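Hypothetical 30.2 KD protein c25g10.02 IN chromosome I (Schizosaccharomyces pombe, PDB 1KCF) resolves Holliday junctions in mitochondria as a homodimeric endonuclease of the RuvC family, cleaving four-way DNA junctions at the point of strand exchange. Local coordinates at residues Gln10-Leu15 and Lys246-Phe251; Ser19-Lys24 and Leu28-Asp33; Tyr172-Ser177 and Trp238-Ala243. One frame throughout, in Å; residues are numbered along the deposited sequence.

From the N terminus, helix 6-15 supplies the first half of contact 1, whose partner lies 231 residues on, near the end of helix 224-253. Inside the loop it closes lie both other contacts. Contact 2 is local: helix 26-33 reaches back to the preceding loop 19-24 within the SAP region. Contact 3 follows in series, joining helix 168-179 to helix 224-253 in the catalytic part. Contacts 1 and 3 thus share the long C-terminal helix and touch, L15 O lying 3.2 Å from W241 CD1. Contact 1 also touches contact 2, I12 CG2 lying 3.5 Å from I31 CD1. Contacts 2 and 3, with centres about 17 Å apart, do not meet.

Contact 1: Gln10-Leu15 and Lys246-Phe251; sequences QHICKL and KHYRNF
The first helix of the SAP region, 6-15, meets the C-terminal part of helix 224-253 here, so I12 and L15 join the N-terminal helical unit to Y248 of the RNase H-like resolvase part. The evidence is apolar packing over a small interface: 172 Å² is buried, both sides summed, and I12 and Y248 supply most of it. I12 comes in over one face of the Y248 ring. Its CG2 methyl stands 4.1 Å from the ring centroid, 21° off the normal, which meets the geometry of a CH-pi contact. The methyl is displaced toward the CB end of the ring, as its 3.8 Å distance to Y248 CG confirms. The other branch of I12 extends along the CD2 side, where I12 CD1 lies 3.8 Å from Y248 CD2. With CG1 beside the backbone N (chi1 -67°) and CD1 extended from it, the two branches of the isoleucine spread over different parts of the tyrosine. L15, one helical turn further on, reaches the phenol end with a single methyl. L15 also packs against H11 of its own helix, with L15 CG 3.8 Å above the imidazole plane. Beyond the pair, I12 also touches I31 of helix 26-33, while R249, the next residue of the long helix, donates from NE to the carbonyl of S34. The phenol oxygen marks the far end of the packing: L15 CD1 approaches Y248 OH to 3.8 Å.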
loop_
_atom_site.group_PDB
_atom_site.type_symbol
_atom_site.label_atom_id
_atom_site.label_comp_id
_atom_site.label_asym_id
_atom_site.label_seq_id
_atom_site.Cartn_x
_atom_site.Cartn_y
_atom_site.Cartn_z
ATOM N N GLN A 10 -19.559 -1.281 -27.896
ATOM C CA GLN A 10 -19.661 -1.480 -26.457
ATOM C C GLN A 10 -19.592 -2.976 -26.166
ATOM O O GLN A 10 -19.038 -3.401 -25.149
ATOM C CB GLN A 10 -20.987 -0.914 -25.935
ATOM C CG GLN A 10 -21.267 0.518 -26.363
ATOM C CD GLN A 10 -22.581 1.053 -25.820
ATOM O OE1 GLN A 10 -23.610 0.374 -25.868
ATOM N NE2 GLN A 10 -22.557 2.281 -25.312
ATOM N N HIS A 11 -20.161 -3.772 -27.066
ATOM C CA HIS A 11 -20.162 -5.220 -26.908
ATOM C C HIS A 11 -18.729 -5.735 -26.994
ATOM O O HIS A 11 -18.309 -6.572 -26.196
ATOM C CB HIS A 11 -21.019 -5.873 -27.994
ATOM C CG HIS A 11 -21.058 -7.366 -27.914
ATOM N ND1 HIS A 11 -21.593 -8.041 -26.837
ATOM C CD2 HIS A 11 -20.610 -8.319 -28.768
ATOM C CE1 HIS A 11 -21.472 -9.342 -27.029
ATOM N NE2 HIS A 11 -20.879 -9.538 -28.194
ATOM N N ILE A 12 -17.987 -5.222 -27.971
ATOM C CA ILE A 12 -16.595 -5.604 -28.165
ATOM C C ILE A 12 -15.778 -5.251 -26.919
ATOM O O ILE A 12 -14.910 -6.018 -26.491
ATOM C CB ILE A 12 -15.989 -4.886 -29.400
ATOM C CG1 ILE A 12 -16.670 -5.396 -30.675
ATOM C CG2 ILE A 12 -14.484 -5.114 -29.466
ATOM C CD1 ILE A 12 -16.131 -4.787 -31.952
ATOM N N CYS A 13 -16.059 -4.088 -26.337
ATOM C CA CYS A 13 -15.350 -3.654 -25.139
ATOM C C CYS A 13 -15.587 -4.630 -23.997
ATOM O O CYS A 13 -14.669 -4.946 -23.240
ATOM C CB CYS A 13 -15.793 -2.246 -24.734
ATOM S SG CYS A 13 -15.088 -0.943 -25.782
ATOM N N LYS A 14 -16.817 -5.116 -23.882
ATOM C CA LYS A 14 -17.156 -6.067 -22.835
ATOM C C LYS A 14 -16.479 -7.411 -23.082
ATOM O O LYS A 14 -16.128 -8.116 -22.138
ATOM C CB LYS A 14 -18.672 -6.264 -22.761
ATOM C CG LYS A 14 -19.096 -7.368 -21.807
ATOM C CD LYS A 14 -20.612 -7.516 -21.735
ATOM C CE LYS A 14 -21.261 -6.293 -21.110
ATOM N NZ LYS A 14 -22.736 -6.445 -21.007
ATOM N N LEU A 15 -16.298 -7.761 -24.352
ATOM C CA LEU A 15 -15.668 -9.026 -24.709
ATOM C C LEU A 15 -14.154 -8.968 -24.569
ATOM O O LEU A 15 -13.487 -9.999 -24.611
ATOM C CB LEU A 15 -16.019 -9.416 -26.147
ATOM C CG LEU A 15 -17.465 -9.749 -26.524
ATOM C CD1 LEU A 15 -17.510 -10.101 -28.001
ATOM C CD2 LEU A 15 -17.989 -10.912 -25.692
ATOM N N LYS A 246 -6.663 -9.761 -30.329
ATOM C CA LYS A 246 -5.793 -10.078 -31.454
ATOM C C LYS A 246 -6.637 -10.111 -32.721
ATOM O O LYS A 246 -6.118 -9.989 -33.824
ATOM C CB LYS A 246 -5.112 -11.422 -31.236
ATOM N N HIS A 247 -7.945 -10.271 -32.550
ATOM C CA HIS A 247 -8.873 -10.308 -33.672
ATOM C C HIS A 247 -9.497 -8.939 -33.918
ATOM O O HIS A 247 -9.528 -8.454 -35.049
ATOM C CB HIS A 247 -10.001 -11.308 -33.403
ATOM C CG HIS A 247 -9.555 -12.737 -33.350
ATOM N ND1 HIS A 247 -8.515 -13.163 -32.551
ATOM C CD2 HIS A 247 -10.031 -13.844 -33.967
ATOM C CE1 HIS A 247 -8.370 -14.470 -32.678
ATOM N NE2 HIS A 247 -9.280 -14.908 -33.532
ATOM N N TYR A 248 -9.979 -8.313 -32.847
ATOM C CA TYR A 248 -10.653 -7.020 -32.946
ATOM C C TYR A 248 -9.824 -5.766 -33.202
ATOM O O TYR A 248 -10.364 -4.774 -33.687
ATOM C CB TYR A 248 -11.530 -6.803 -31.714
ATOM C CG TYR A 248 -12.728 -7.720 -31.661
ATOM C CD1 TYR A 248 -12.877 -8.644 -30.629
ATOM C CD2 TYR A 248 -13.721 -7.658 -32.639
ATOM C CE1 TYR A 248 -13.986 -9.482 -30.572
ATOM C CE2 TYR A 248 -14.831 -8.493 -32.589
ATOM C CZ TYR A 248 -14.958 -9.399 -31.552
ATOM O OH TYR A 248 -16.066 -10.216 -31.480
ATOM N N ARG A 249 -8.535 -5.786 -32.884
ATOM C CA ARG A 249 -7.711 -4.608 -33.126
ATOM C C ARG A 249 -7.720 -4.248 -34.607
ATOM O O ARG A 249 -8.127 -3.144 -34.985
ATOM C CB ARG A 249 -6.267 -4.831 -32.672
ATOM C CG ARG A 249 -6.060 -4.794 -31.167
ATOM C CD ARG A 249 -4.582 -4.684 -30.837
ATOM N NE ARG A 249 -4.309 -4.846 -29.411
ATOM C CZ ARG A 249 -4.266 -6.017 -28.782
ATOM N NH1 ARG A 249 -4.478 -7.142 -29.452
ATOM N NH2 ARG A 249 -4.007 -6.063 -27.481
ATOM N N ASN A 250 -7.272 -5.181 -35.444
ATOM C CA ASN A 250 -7.238 -4.940 -36.880
ATOM C C ASN A 250 -8.625 -4.713 -37.444
ATOM O O ASN A 250 -8.809 -3.901 -38.346
ATOM C CB ASN A 250 -6.566 -6.102 -37.610
ATOM C CG ASN A 250 -5.077 -6.145 -37.365
ATOM O OD1 ASN A 250 -4.447 -5.109 -37.147
ATOM N ND2 ASN A 250 -4.499 -7.338 -37.412
ATOM N N PHE A 251 -9.608 -5.422 -36.906
ATOM C CA PHE A 251 -10.977 -5.275 -37.376
ATOM C C PHE A 251 -11.496 -3.845 -37.173
ATOM O O PHE A 251 -12.119 -3.268 -38.069
ATOM C CB PHE A 251 -11.889 -6.265 -36.647
ATOM C CG PHE A 251 -13.327 -6.168 -37.050
ATOM C CD1 PHE A 251 -13.735 -6.571 -38.315
ATOM C CD2 PHE A 251 -14.266 -5.627 -36.184
ATOM C CE1 PHE A 251 -15.057 -6.438 -38.709
ATOM C CE2 PHE A 251 -15.588 -5.490 -36.568
ATOM C CZ PHE A 251 -15.985 -5.894 -37.836
#

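Contact 2: Ser19-Lys24 and Leu28-Asp33; sequences SRSGRK and LRRIVD
R30 reaches from helix 26-33 to the carbonyls of S19 and S21, tying the loop to the second helix in the helix-extended loop-helix of the SAP motif. Three hydrogen bonds define the grip. NH1 is shared between two acceptors, S19 O at 2.6 Å and S21 O at 2.7 Å, and NH2 adds a second bond to S21 O at 3.0 Å. S21 O is therefore held end-on by both terminal nitrogens. Both carbonyl oxygens lie close to the guanidinium plane, yet their own orientations differ: NH2 sits nearly in line with the S21 C=O bond, at a C=O...N angle of 168°, whereas NH1 stands well above the S19 carbonyl plane. None of the three bonds is straight; the best N-H...O angle is 152°, for NH1 to S21 O. The arginine leaves the helix with CG anti to its backbone N and bends at chi3 (-56°), which turns the flat group edge-on to the loop. The short bonds fix the positions of the carbonyl groups of S19 and S21, with R20 between them, on a surface loop, and a positive charge facing them would be expected to strengthen the interaction.

Within the loop, S21 OG donates to S19 OG at 3.0 Å, linking the two serines whose carbonyls R30 holds. G22 follows with a positive phi, in a conformation in which a CB would crowd the preceding carbonyl oxygen. Packing takes over toward the start of the helix, where L28 also touches L9 of helix 6-15 and C252 of helix 224-253. There the isobutyl group lies against a backbone oxygen, with L28 CD1 3.4 Å from K24 O.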
loop_
_atom_site.group_PDB
_atom_site.type_symbol
_atom_site.label_atom_id
_atom_site.label_comp_id
_atom_site.label_asym_id
_atom_site.label_seq_id
_atom_site.Cartn_x
_atom_site.Cartn_y
_atom_site.Cartn_z
ATOM N N SER A 19 -13.216 -0.595 -21.116
ATOM C CA SER A 19 -14.251 0.333 -20.683
ATOM C C SER A 19 -15.260 0.556 -21.808
ATOM O O SER A 19 -14.881 0.768 -22.959
ATOM C CB SER A 19 -13.618 1.672 -20.280
ATOM O OG SER A 19 -14.609 2.641 -19.976
ATOM N N ARG A 20 -16.542 0.508 -21.466
ATOM C CA ARG A 20 -17.604 0.702 -22.445
ATOM C C ARG A 20 -18.101 2.148 -22.481
ATOM O O ARG A 20 -19.104 2.442 -23.133
ATOM C CB ARG A 20 -18.782 -0.225 -22.136
ATOM C CG ARG A 20 -18.425 -1.702 -22.068
ATOM C CD ARG A 20 -19.680 -2.555 -21.937
ATOM N NE ARG A 20 -20.485 -2.166 -20.783
ATOM C CZ ARG A 20 -21.714 -2.612 -20.545
ATOM N NH1 ARG A 20 -22.288 -3.465 -21.382
ATOM N NH2 ARG A 20 -22.375 -2.199 -19.471
ATOM N N SER A 21 -17.404 3.045 -21.790
ATOM C CA SER A 21 -17.807 4.449 -21.754
ATOM C C SER A 21 -17.026 5.292 -22.755
ATOM O O SER A 21 -15.830 5.087 -22.958
ATOM C CB SER A 21 -17.615 5.024 -20.349
ATOM O OG SER A 21 -16.240 5.126 -20.024
ATOM N N GLY A 22 -17.714 6.246 -23.376
ATOM C CA GLY A 22 -17.065 7.110 -24.345
ATOM C C GLY A 22 -17.882 7.301 -25.607
ATOM O O GLY A 22 -19.042 6.893 -25.677
ATOM N N ARG A 23 -17.270 7.928 -26.607
ATOM C CA ARG A 23 -17.933 8.180 -27.880
ATOM C C ARG A 23 -17.702 7.022 -28.847
ATOM O O ARG A 23 -16.958 6.087 -28.546
ATOM C CB ARG A 23 -17.417 9.479 -28.488
ATOM N N LYS A 24 -18.334 7.093 -30.013
ATOM C CA LYS A 24 -18.202 6.040 -31.012
ATOM C C LYS A 24 -16.804 6.005 -31.625
ATOM O O LYS A 24 -16.452 5.056 -32.324
ATOM C CB LYS A 24 -19.256 6.221 -32.110
ATOM C CG LYS A 24 -19.555 4.948 -32.886
ATOM C CD LYS A 24 -20.745 5.108 -33.821
ATOM C CE LYS A 24 -20.428 6.034 -34.984
ATOM N NZ LYS A 24 -21.582 6.148 -35.922
ATOM N N LEU A 28 -13.368 2.921 -30.422
ATOM C CA LEU A 28 -12.545 2.404 -31.510
ATOM C C LEU A 28 -11.070 2.528 -31.167
ATOM O O LEU A 28 -10.319 1.559 -31.267
ATOM C CB LEU A 28 -12.832 3.162 -32.808
ATOM C CG LEU A 28 -14.139 2.813 -33.524
ATOM C CD1 LEU A 28 -14.352 3.751 -34.698
ATOM C CD2 LEU A 28 -14.086 1.373 -33.998
ATOM N N ARG A 29 -10.664 3.725 -30.755
ATOM C CA ARG A 29 -9.276 3.995 -30.402
ATOM C C ARG A 29 -8.825 3.148 -29.221
ATOM O O ARG A 29 -7.700 2.652 -29.197
ATOM C CB ARG A 29 -9.099 5.479 -30.079
ATOM N N ARG A 30 -9.708 2.995 -28.241
ATOM C CA ARG A 30 -9.412 2.204 -27.051
ATOM C C ARG A 30 -9.080 0.766 -27.441
ATOM O O ARG A 30 -8.078 0.201 -26.991
ATOM C CB ARG A 30 -10.617 2.227 -26.110
ATOM C CG ARG A 30 -10.406 1.529 -24.779
ATOM C CD ARG A 30 -11.568 1.846 -23.864
ATOM N NE ARG A 30 -11.723 3.291 -23.721
ATOM C CZ ARG A 30 -12.869 3.901 -23.442
ATOM N NH1 ARG A 30 -13.978 3.194 -23.274
ATOM N NH2 ARG A 30 -12.905 5.222 -23.328
ATOM N N ILE A 31 -9.929 0.184 -28.283
ATOM C CA ILE A 31 -9.740 -1.180 -28.758
ATOM C C ILE A 31 -8.433 -1.290 -29.539
ATOM O O ILE A 31 -7.539 -2.052 -29.169
ATOM C CB ILE A 31 -10.909 -1.608 -29.677
ATOM C CG1 ILE A 31 -12.219 -1.575 -28.889
ATOM C CG2 ILE A 31 -10.658 -3.004 -30.246
ATOM C CD1 ILE A 31 -13.454 -1.817 -29.732
ATOM N N VAL A 32 -8.330 -0.516 -30.613
ATOM C CA VAL A 32 -7.150 -0.524 -31.470
ATOM C C VAL A 32 -5.845 -0.238 -30.725
ATOM O O VAL A 32 -4.798 -0.808 -31.041
ATOM C CB VAL A 32 -7.297 0.519 -32.609
ATOM C CG1 VAL A 32 -6.041 0.540 -33.471
ATOM C CG2 VAL A 32 -8.518 0.195 -33.457
ATOM N N ASP A 33 -5.912 0.645 -29.735
ATOM C CA ASP A 33 -4.730 1.025 -28.972
ATOM C C ASP A 33 -4.484 0.204 -27.712
ATOM O O ASP A 33 -3.498 0.427 -27.013
ATOM C CB ASP A 33 -4.809 2.510 -28.617
ATOM C CG ASP A 33 -4.746 3.402 -29.841
ATOM O OD1 ASP A 33 -5.452 4.435 -29.864
ATOM O OD2 ASP A 33 -3.983 3.074 -30.776
#

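Contact 3: Tyr172-Ser177 and Trp238-Ala243; sequences YSYWAS and WMRWQA
A buried aromatic contact, with an arginine at its border, joins helix 168-179 to helix 224-253 in the RNase H-like resolvase fold. The short helical segments cross at 75°, their axes 11.4 Å apart at closest. Y174 and W241 form an edge-to-face pair: the planes stand at 88°, and the indole turns its NE1 edge to one face of the phenol ring, W241 NE1 lying 3.3 Å from Y174 CG. A chi1 of 169° swings the Y174 ring away from its own backbone nitrogen, toward the long helix. R240 runs across the far end of this ring. Its guanidinium stands perpendicular to the phenol plane, and Y174 OH sits over one guanidinium face; R240 CD comes within 3.3 Å of that oxygen. The remaining neighbour is W175, whose six-membered ring meets R240 at the guanidinium edge, with W175 CZ3 3.1 Å from R240 NH1. The indole NH of W175 donates instead to the carbonyl of L233, about two turns before R240. W175 also packs on M194 and L198 of helix 191-200, and its side chain lies about 9 Å from that of the magnesium ligand D230, while K14 of helix 6-15 touches S173 and S177.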
loop_
_atom_site.group_PDB
_atom_site.type_symbol
_atom_site.label_atom_id
_atom_site.label_comp_id
_atom_site.label_asym_id
_atom_site.label_seq_id
_atom_site.Cartn_x
_atom_site.Cartn_y
_atom_site.Cartn_z
ATOM N N TYR A 172 -16.652 -10.357 -14.124
ATOM C CA TYR A 172 -17.990 -10.924 -13.966
ATOM C C TYR A 172 -18.926 -10.590 -15.124
ATOM O O TYR A 172 -19.639 -11.459 -15.632
ATOM C CB TYR A 172 -18.597 -10.423 -12.657
ATOM C CG TYR A 172 -17.758 -10.747 -11.442
ATOM C CD1 TYR A 172 -17.658 -9.845 -10.383
ATOM C CD2 TYR A 172 -17.080 -11.964 -11.339
ATOM C CE1 TYR A 172 -16.905 -10.143 -9.252
ATOM C CE2 TYR A 172 -16.324 -12.277 -10.209
ATOM C CZ TYR A 172 -16.243 -11.361 -9.169
ATOM O OH TYR A 172 -15.514 -11.661 -8.041
ATOM N N SER A 173 -18.930 -9.324 -15.527
ATOM C CA SER A 173 -19.772 -8.871 -16.627
ATOM C C SER A 173 -19.449 -9.694 -17.860
ATOM O O SER A 173 -20.339 -10.101 -18.610
ATOM C CB SER A 173 -19.515 -7.388 -16.911
ATOM O OG SER A 173 -19.979 -7.019 -18.199
ATOM N N TYR A 174 -18.160 -9.939 -18.061
ATOM C CA TYR A 174 -17.709 -10.717 -19.197
ATOM C C TYR A 174 -18.289 -12.127 -19.199
ATOM O O TYR A 174 -18.916 -12.552 -20.174
ATOM C CB TYR A 174 -16.181 -10.812 -19.210
ATOM C CG TYR A 174 -15.670 -11.815 -20.219
ATOM C CD1 TYR A 174 -15.730 -11.553 -21.592
ATOM C CD2 TYR A 174 -15.182 -13.049 -19.806
ATOM C CE1 TYR A 174 -15.318 -12.508 -22.527
ATOM C CE2 TYR A 174 -14.770 -14.006 -20.724
ATOM C CZ TYR A 174 -14.840 -13.734 -22.079
ATOM O OH TYR A 174 -14.438 -14.700 -22.976
ATOM N N TRP A 175 -18.075 -12.855 -18.112
ATOM C CA TRP A 175 -18.556 -14.226 -18.034
ATOM C C TRP A 175 -20.073 -14.368 -18.027
ATOM O O TRP A 175 -20.604 -15.354 -18.534
ATOM C CB TRP A 175 -17.945 -14.928 -16.818
ATOM C CG TRP A 175 -16.490 -15.250 -17.017
ATOM C CD1 TRP A 175 -15.432 -14.768 -16.297
ATOM C CD2 TRP A 175 -15.930 -16.096 -18.030
ATOM N NE1 TRP A 175 -14.252 -15.257 -16.801
ATOM C CE2 TRP A 175 -14.528 -16.077 -17.864
ATOM C CE3 TRP A 175 -16.477 -16.868 -19.064
ATOM C CZ2 TRP A 175 -13.664 -16.801 -18.691
ATOM C CZ3 TRP A 175 -15.616 -17.589 -19.889
ATOM C CH2 TRP A 175 -14.225 -17.548 -19.694
ATOM N N ALA A 176 -20.769 -13.388 -17.467
ATOM C CA ALA A 176 -22.226 -13.431 -17.421
ATOM C C ALA A 176 -22.814 -13.440 -18.835
ATOM O O ALA A 176 -23.677 -14.259 -19.156
ATOM C CB ALA A 176 -22.756 -12.237 -16.647
ATOM N N SER A 177 -22.336 -12.534 -19.679
ATOM C CA SER A 177 -22.829 -12.436 -21.047
ATOM C C SER A 177 -22.374 -13.586 -21.936
ATOM O O SER A 177 -23.079 -13.972 -22.870
ATOM C CB SER A 177 -22.397 -11.106 -21.668
ATOM O OG SER A 177 -20.990 -10.954 -21.612
ATOM N N TRP A 238 -9.217 -12.811 -18.513
ATOM C CA TRP A 238 -8.265 -11.866 -19.079
ATOM C C TRP A 238 -7.536 -12.432 -20.303
ATOM O O TRP A 238 -7.273 -11.721 -21.273
ATOM C CB TRP A 238 -7.237 -11.471 -18.021
ATOM C CG TRP A 238 -6.260 -10.446 -18.491
ATOM C CD1 TRP A 238 -6.427 -9.091 -18.490
ATOM C CD2 TRP A 238 -4.962 -10.692 -19.032
ATOM N NE1 TRP A 238 -5.305 -8.475 -18.993
ATOM C CE2 TRP A 238 -4.386 -9.439 -19.335
ATOM C CE3 TRP A 238 -4.220 -11.851 -19.294
ATOM C CZ2 TRP A 238 -3.111 -9.309 -19.882
ATOM C CZ3 TRP A 238 -2.947 -11.724 -19.840
ATOM C CH2 TRP A 238 -2.407 -10.459 -20.127
ATOM N N MET A 239 -7.193 -13.710 -20.247
ATOM C CA MET A 239 -6.492 -14.331 -21.358
ATOM C C MET A 239 -7.369 -14.373 -22.597
ATOM O O MET A 239 -6.876 -14.231 -23.714
ATOM C CB MET A 239 -6.041 -15.736 -20.973
ATOM C CG MET A 239 -4.911 -15.735 -19.960
ATOM S SD MET A 239 -4.694 -17.333 -19.159
ATOM C CE MET A 239 -4.386 -18.346 -20.549
ATOM N N ARG A 240 -8.672 -14.555 -22.402
ATOM C CA ARG A 240 -9.586 -14.596 -23.529
ATOM C C ARG A 240 -9.738 -13.201 -24.114
ATOM O O ARG A 240 -9.885 -13.052 -25.328
ATOM C CB ARG A 240 -10.951 -15.154 -23.109
ATOM C CG ARG A 240 -10.892 -16.598 -22.618
ATOM C CD ARG A 240 -12.285 -17.201 -22.446
ATOM N NE ARG A 240 -12.888 -17.570 -23.726
ATOM C CZ ARG A 240 -14.107 -18.081 -23.863
ATOM N NH1 ARG A 240 -14.868 -18.290 -22.799
ATOM N NH2 ARG A 240 -14.567 -18.387 -25.068
ATOM N N TRP A 241 -9.693 -12.177 -23.261
ATOM C CA TRP A 241 -9.808 -10.805 -23.746
ATOM C C TRP A 241 -8.667 -10.529 -24.702
ATOM O O TRP A 241 -8.866 -9.969 -25.778
ATOM C CB TRP A 241 -9.731 -9.784 -22.607
ATOM C CG TRP A 241 -10.837 -9.863 -21.613
ATOM C CD1 TRP A 241 -12.055 -10.449 -21.785
ATOM C CD2 TRP A 241 -10.831 -9.327 -20.283
ATOM N NE1 TRP A 241 -12.810 -10.316 -20.646
ATOM C CE2 TRP A 241 -12.084 -9.632 -19.706
ATOM C CE3 TRP A 241 -9.892 -8.618 -19.523
ATOM C CZ2 TRP A 241 -12.421 -9.253 -18.399
ATOM C CZ3 TRP A 241 -10.228 -8.240 -18.221
ATOM C CH2 TRP A 241 -11.482 -8.561 -17.676
ATOM N N GLN A 242 -7.463 -10.924 -24.300
ATOM C CA GLN A 242 -6.280 -10.701 -25.118
ATOM C C GLN A 242 -6.400 -11.438 -26.447
ATOM O O GLN A 242 -5.932 -10.953 -27.478
ATOM C CB GLN A 242 -5.020 -11.164 -24.377
ATOM C CG GLN A 242 -4.882 -10.625 -22.957
ATOM C CD GLN A 242 -5.269 -9.162 -22.843
ATOM O OE1 GLN A 242 -4.748 -8.311 -23.567
ATOM N NE2 GLN A 242 -6.188 -8.862 -21.927
ATOM N N ALA A 243 -7.023 -12.611 -26.418
ATOM C CA ALA A 243 -7.209 -13.401 -27.626
ATOM C C ALA A 243 -8.169 -12.661 -28.550
ATOM O O ALA A 243 -7.897 -12.490 -29.738
ATOM C CB ALA A 243 -7.768 -14.777 -27.278
#